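PDB 1XOC: oligopeptide-binding protein appA from Bacillus subtilis, which binds oligopeptides such as tetra- and pentapeptides as the solute receptor of an ABC-type oligopeptide permease that can replace Opp in sporulation and competence. Local coordinates for residues F360-K365 and I389-Q394. Sequence-based numbering, arbitrary orientation.
Sequences FSFTLK and IEVKTQ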
ATOM      1  N   PHE A 360      12.024  18.142 -23.536  1.00 27.27           N
ATOM      2  CA  PHE A 360      11.949  17.314 -22.340  1.00 27.08           C
ATOM      3  C   PHE A 360      11.196  18.119 -21.281  1.00 26.53           C
ATOM      4  O   PHE A 360      11.796  18.830 -20.485  1.00 25.54           O
ATOM      5  CB  PHE A 360      13.343  16.924 -21.851  1.00 27.06           C
ATOM      6  CG  PHE A 360      13.391  15.591 -21.148  1.00 27.65           C
ATOM      7  CD1 PHE A 360      14.327  14.640 -21.520  1.00 27.81           C
ATOM      8  CD2 PHE A 360      12.498  15.279 -20.117  1.00 27.53           C
ATOM      9  CE1 PHE A 360      14.393  13.411 -20.885  1.00 28.52           C
ATOM     10  CE2 PHE A 360      12.566  14.036 -19.474  1.00 28.41           C
ATOM     11  CZ  PHE A 360      13.512  13.112 -19.867  1.00 28.79           C
ATOM     12  N   SER A 361       9.870  17.997 -21.326  1.00 26.26           N
ATOM     13  CA  SER A 361       8.950  18.722 -20.470  1.00 26.42           C
ATOM     14  C   SER A 361       7.818  17.791 -20.058  1.00 26.20           C
ATOM     15  O   SER A 361       7.213  17.143 -20.915  1.00 25.95           O
ATOM     16  CB  SER A 361       8.351  19.885 -21.244  1.00 26.71           C
ATOM     17  OG  SER A 361       7.379  20.561 -20.467  1.00 29.02           O
ATOM     18  N   PHE A 362       7.538  17.734 -18.757  1.00 26.60           N
ATOM     19  CA  PHE A 362       6.471  16.883 -18.233  1.00 26.27           C
ATOM     20  C   PHE A 362       5.922  17.402 -16.908  1.00 25.69           C
ATOM     21  O   PHE A 362       6.500  18.273 -16.273  1.00 25.63           O
ATOM     22  CB  PHE A 362       6.962  15.436 -18.062  1.00 26.70           C
ATOM     23  CG  PHE A 362       8.018  15.267 -17.008  1.00 26.90           C
ATOM     24  CD1 PHE A 362       7.673  14.878 -15.706  1.00 29.05           C
ATOM     25  CD2 PHE A 362       9.352  15.486 -17.309  1.00 28.75           C
ATOM     26  CE1 PHE A 362       8.644  14.743 -14.743  1.00 28.65           C
ATOM     27  CE2 PHE A 362      10.317  15.355 -16.368  1.00 30.32           C
ATOM     28  CZ  PHE A 362       9.976  14.955 -15.070  1.00 30.29           C
ATOM     29  N   THR A 363       4.812  16.798 -16.488  1.00 27.35           N
ATOM     30  CA  THR A 363       4.171  17.102 -15.219  1.00 26.90           C
ATOM     31  C   THR A 363       4.446  15.994 -14.181  1.00 27.54           C
ATOM     32  O   THR A 363       4.254  14.784 -14.432  1.00 28.24           O
ATOM     33  CB  THR A 363       2.671  17.316 -15.419  1.00 25.98           C
ATOM     34  OG1 THR A 363       2.482  18.415 -16.327  1.00 27.41           O
ATOM     35  CG2 THR A 363       1.942  17.599 -14.101  1.00 28.23           C
ATOM     36  N   LEU A 364       4.921  16.424 -13.004  1.00 27.73           N
ATOM     37  CA  LEU A 364       5.131  15.553 -11.847  1.00 27.66           C
ATOM     38  C   LEU A 364       4.012  15.749 -10.823  1.00 27.99           C
ATOM     39  O   LEU A 364       3.886  16.815 -10.190  1.00 28.59           O
ATOM     40  CB  LEU A 364       6.469  15.878 -11.202  1.00 27.99           C
ATOM     41  CG  LEU A 364       6.954  15.043 -10.005  1.00 28.65           C
ATOM     42  CD1 LEU A 364       7.141  13.578 -10.348  1.00 30.13           C
ATOM     43  CD2 LEU A 364       8.257  15.598  -9.467  1.00 28.95           C
ATOM     44  N   LYS A 365       3.221  14.690 -10.635  1.00 28.20           N
ATOM     45  CA  LYS A 365       2.104  14.714  -9.702  1.00 27.53           C
ATOM     46  C   LYS A 365       2.467  14.120  -8.347  1.00 27.78           C
ATOM     47  O   LYS A 365       3.321  13.220  -8.253  1.00 28.67           O
ATOM     48  CB  LYS A 365       0.929  13.898 -10.248  1.00 28.54           C
ATOM     49  CG  LYS A 365       0.206  14.486 -11.399  1.00 27.74           C
ATOM     50  CD  LYS A 365      -0.914  13.571 -11.897  1.00 27.87           C
ATOM     51  CE  LYS A 365      -1.782  14.326 -12.884  1.00 28.11           C
ATOM     52  NZ  LYS A 365      -2.823  13.484 -13.544  1.00 28.16           N
ATOM     53  N   ILE A 389      15.847  19.934 -18.045  1.00 31.29           N
ATOM     54  CA  ILE A 389      14.580  19.229 -18.051  1.00 31.77           C
ATOM     55  C   ILE A 389      13.537  20.083 -17.324  1.00 32.11           C
ATOM     56  O   ILE A 389      13.769  20.522 -16.197  1.00 32.76           O
ATOM     57  CB  ILE A 389      14.731  17.873 -17.371  1.00 31.71           C
ATOM     58  CG1 ILE A 389      15.603  16.970 -18.258  1.00 31.63           C
ATOM     59  CG2 ILE A 389      13.359  17.251 -17.113  1.00 31.45           C
ATOM     60  CD1 ILE A 389      15.866  15.583 -17.696  1.00 31.59           C
ATOM     61  N   GLU A 390      12.400  20.298 -17.983  1.00 31.98           N
ATOM     62  CA  GLU A 390      11.330  21.163 -17.498  1.00 31.97           C
ATOM     63  C   GLU A 390      10.231  20.327 -16.840  1.00 31.32           C
ATOM     64  O   GLU A 390       9.607  19.476 -17.474  1.00 30.69           O
ATOM     65  CB  GLU A 390      10.750  21.973 -18.668  1.00 31.31           C
ATOM     66  CG  GLU A 390       9.555  22.853 -18.319  1.00 33.02           C
ATOM     67  CD  GLU A 390       9.081  23.711 -19.476  1.00 34.29           C
ATOM     68  OE1 GLU A 390       8.623  23.180 -20.515  1.00 38.17           O
ATOM     69  OE2 GLU A 390       9.156  24.945 -19.348  1.00 40.42           O
ATOM     70  N   VAL A 391       9.986  20.587 -15.563  1.00 31.33           N
ATOM     71  CA  VAL A 391       8.913  19.895 -14.851  1.00 31.33           C
ATOM     72  C   VAL A 391       7.892  20.877 -14.263  1.00 31.66           C
ATOM     73  O   VAL A 391       8.264  21.899 -13.683  1.00 30.69           O
ATOM     74  CB  VAL A 391       9.442  18.787 -13.861  1.00 32.57           C
ATOM     75  CG1 VAL A 391      10.873  18.878 -13.573  1.00 33.61           C
ATOM     76  CG2 VAL A 391       8.563  18.631 -12.602  1.00 30.91           C
ATOM     77  N   LYS A 392       6.620  20.588 -14.540  1.00 31.32           N
ATOM     78  CA  LYS A 392       5.472  21.235 -13.926  1.00 31.05           C
ATOM     79  C   LYS A 392       5.044  20.358 -12.770  1.00 29.62           C
ATOM     80  O   LYS A 392       4.889  19.146 -12.943  1.00 29.66           O
ATOM     81  CB  LYS A 392       4.310  21.334 -14.927  1.00 31.53           C
ATOM     82  CG  LYS A 392       3.042  22.034 -14.360  1.00 33.63           C
ATOM     83  CD  LYS A 392       1.929  22.262 -15.408  1.00 35.59           C
ATOM     84  CE  LYS A 392       1.039  21.022 -15.556  1.00 39.10           C
ATOM     85  NZ  LYS A 392       0.109  20.815 -14.401  1.00 41.28           N
ATOM     86  N   THR A 393       4.830  20.933 -11.598  1.00 28.97           N
ATOM     87  CA  THR A 393       4.357  20.113 -10.482  1.00 29.04           C
ATOM     88  C   THR A 393       2.833  20.225 -10.404  1.00 29.10           C
ATOM     89  O   THR A 393       2.261  21.239 -10.817  1.00 30.07           O
ATOM     90  CB  THR A 393       5.036  20.484  -9.138  1.00 28.95           C
ATOM     91  OG1 THR A 393       4.708  21.821  -8.778  1.00 28.10           O
ATOM     92  CG2 THR A 393       6.535  20.370  -9.217  1.00 28.64           C
ATOM     93  N   GLN A 394       2.174  19.176  -9.915  1.00 28.27           N
ATOM     94  CA  GLN A 394       0.727  19.209  -9.761  1.00 29.54           C
ATOM     95  C   GLN A 394       0.349  18.376  -8.551  1.00 29.00           C
ATOM     96  O   GLN A 394       0.749  17.233  -8.444  1.00 30.83           O
ATOM     97  CB  GLN A 394       0.032  18.714 -11.029  1.00 29.41           C
ATOM     98  CG  GLN A 394      -1.478  18.958 -11.036  1.00 29.35           C
ATOM     99  CD  GLN A 394      -2.207  18.212 -12.149  1.00 31.65           C
ATOM    100  OE1 GLN A 394      -3.379  17.911 -12.013  1.00 41.34           O
ATOM    101  NE2 GLN A 394      -1.520  17.899 -13.227  1.00 34.51           N
TER
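A chi1 of 176° puts Ser361 OG anti to the backbone N, and the Glu390 chain, with CG also anti and extended beyond it, carries OE1 to within a 2.9 Å hydrogen bond of that OG. The hydroxyl comes to the anti side of the carboxylate, 23° out of its plane, and Lys359 gives the same OE1 a salt bridge. On the same sheet face Lys392 bends at chi3 (85°), which lays CE 3.1 Å from Thr363 OG1, and the Gln394 amide NE2 lies 3.6 Å from both Thr363 CG2 and Lys365 CE. The opposite face, bearing Phe362, Leu364 and Val391, is mainly apolar: Val391 CB sits over the Phe362 ring, offset toward its rim, and Val391 CG2 packs 3.7 Å from Leu364 CB. At the Phe360–Ile389 end of the pairing, Ile389 CD1 stands 3.9 Å above the centre of the Phe360 ring, while its CG2 bridges Phe360 CD2 and the edge of Phe362 at CE2. Five backbone hydrogen bonds, from Phe360 O–Glu390 N to Leu364 O–Gln394 N, establish parallel pairing; the shortest joins Leu364 N to Lys392 O at 2.7 Å. The pair belongs to a beta-alpha-beta unit whose helix 371-385 packs on Leu364 and Ile389 through Ala377, Val380 and Leu384. Strand 414-420 borders 358-367, also parallel, and helix 281-289 meets Phe360 and Ile389 through Val283 and Leu287.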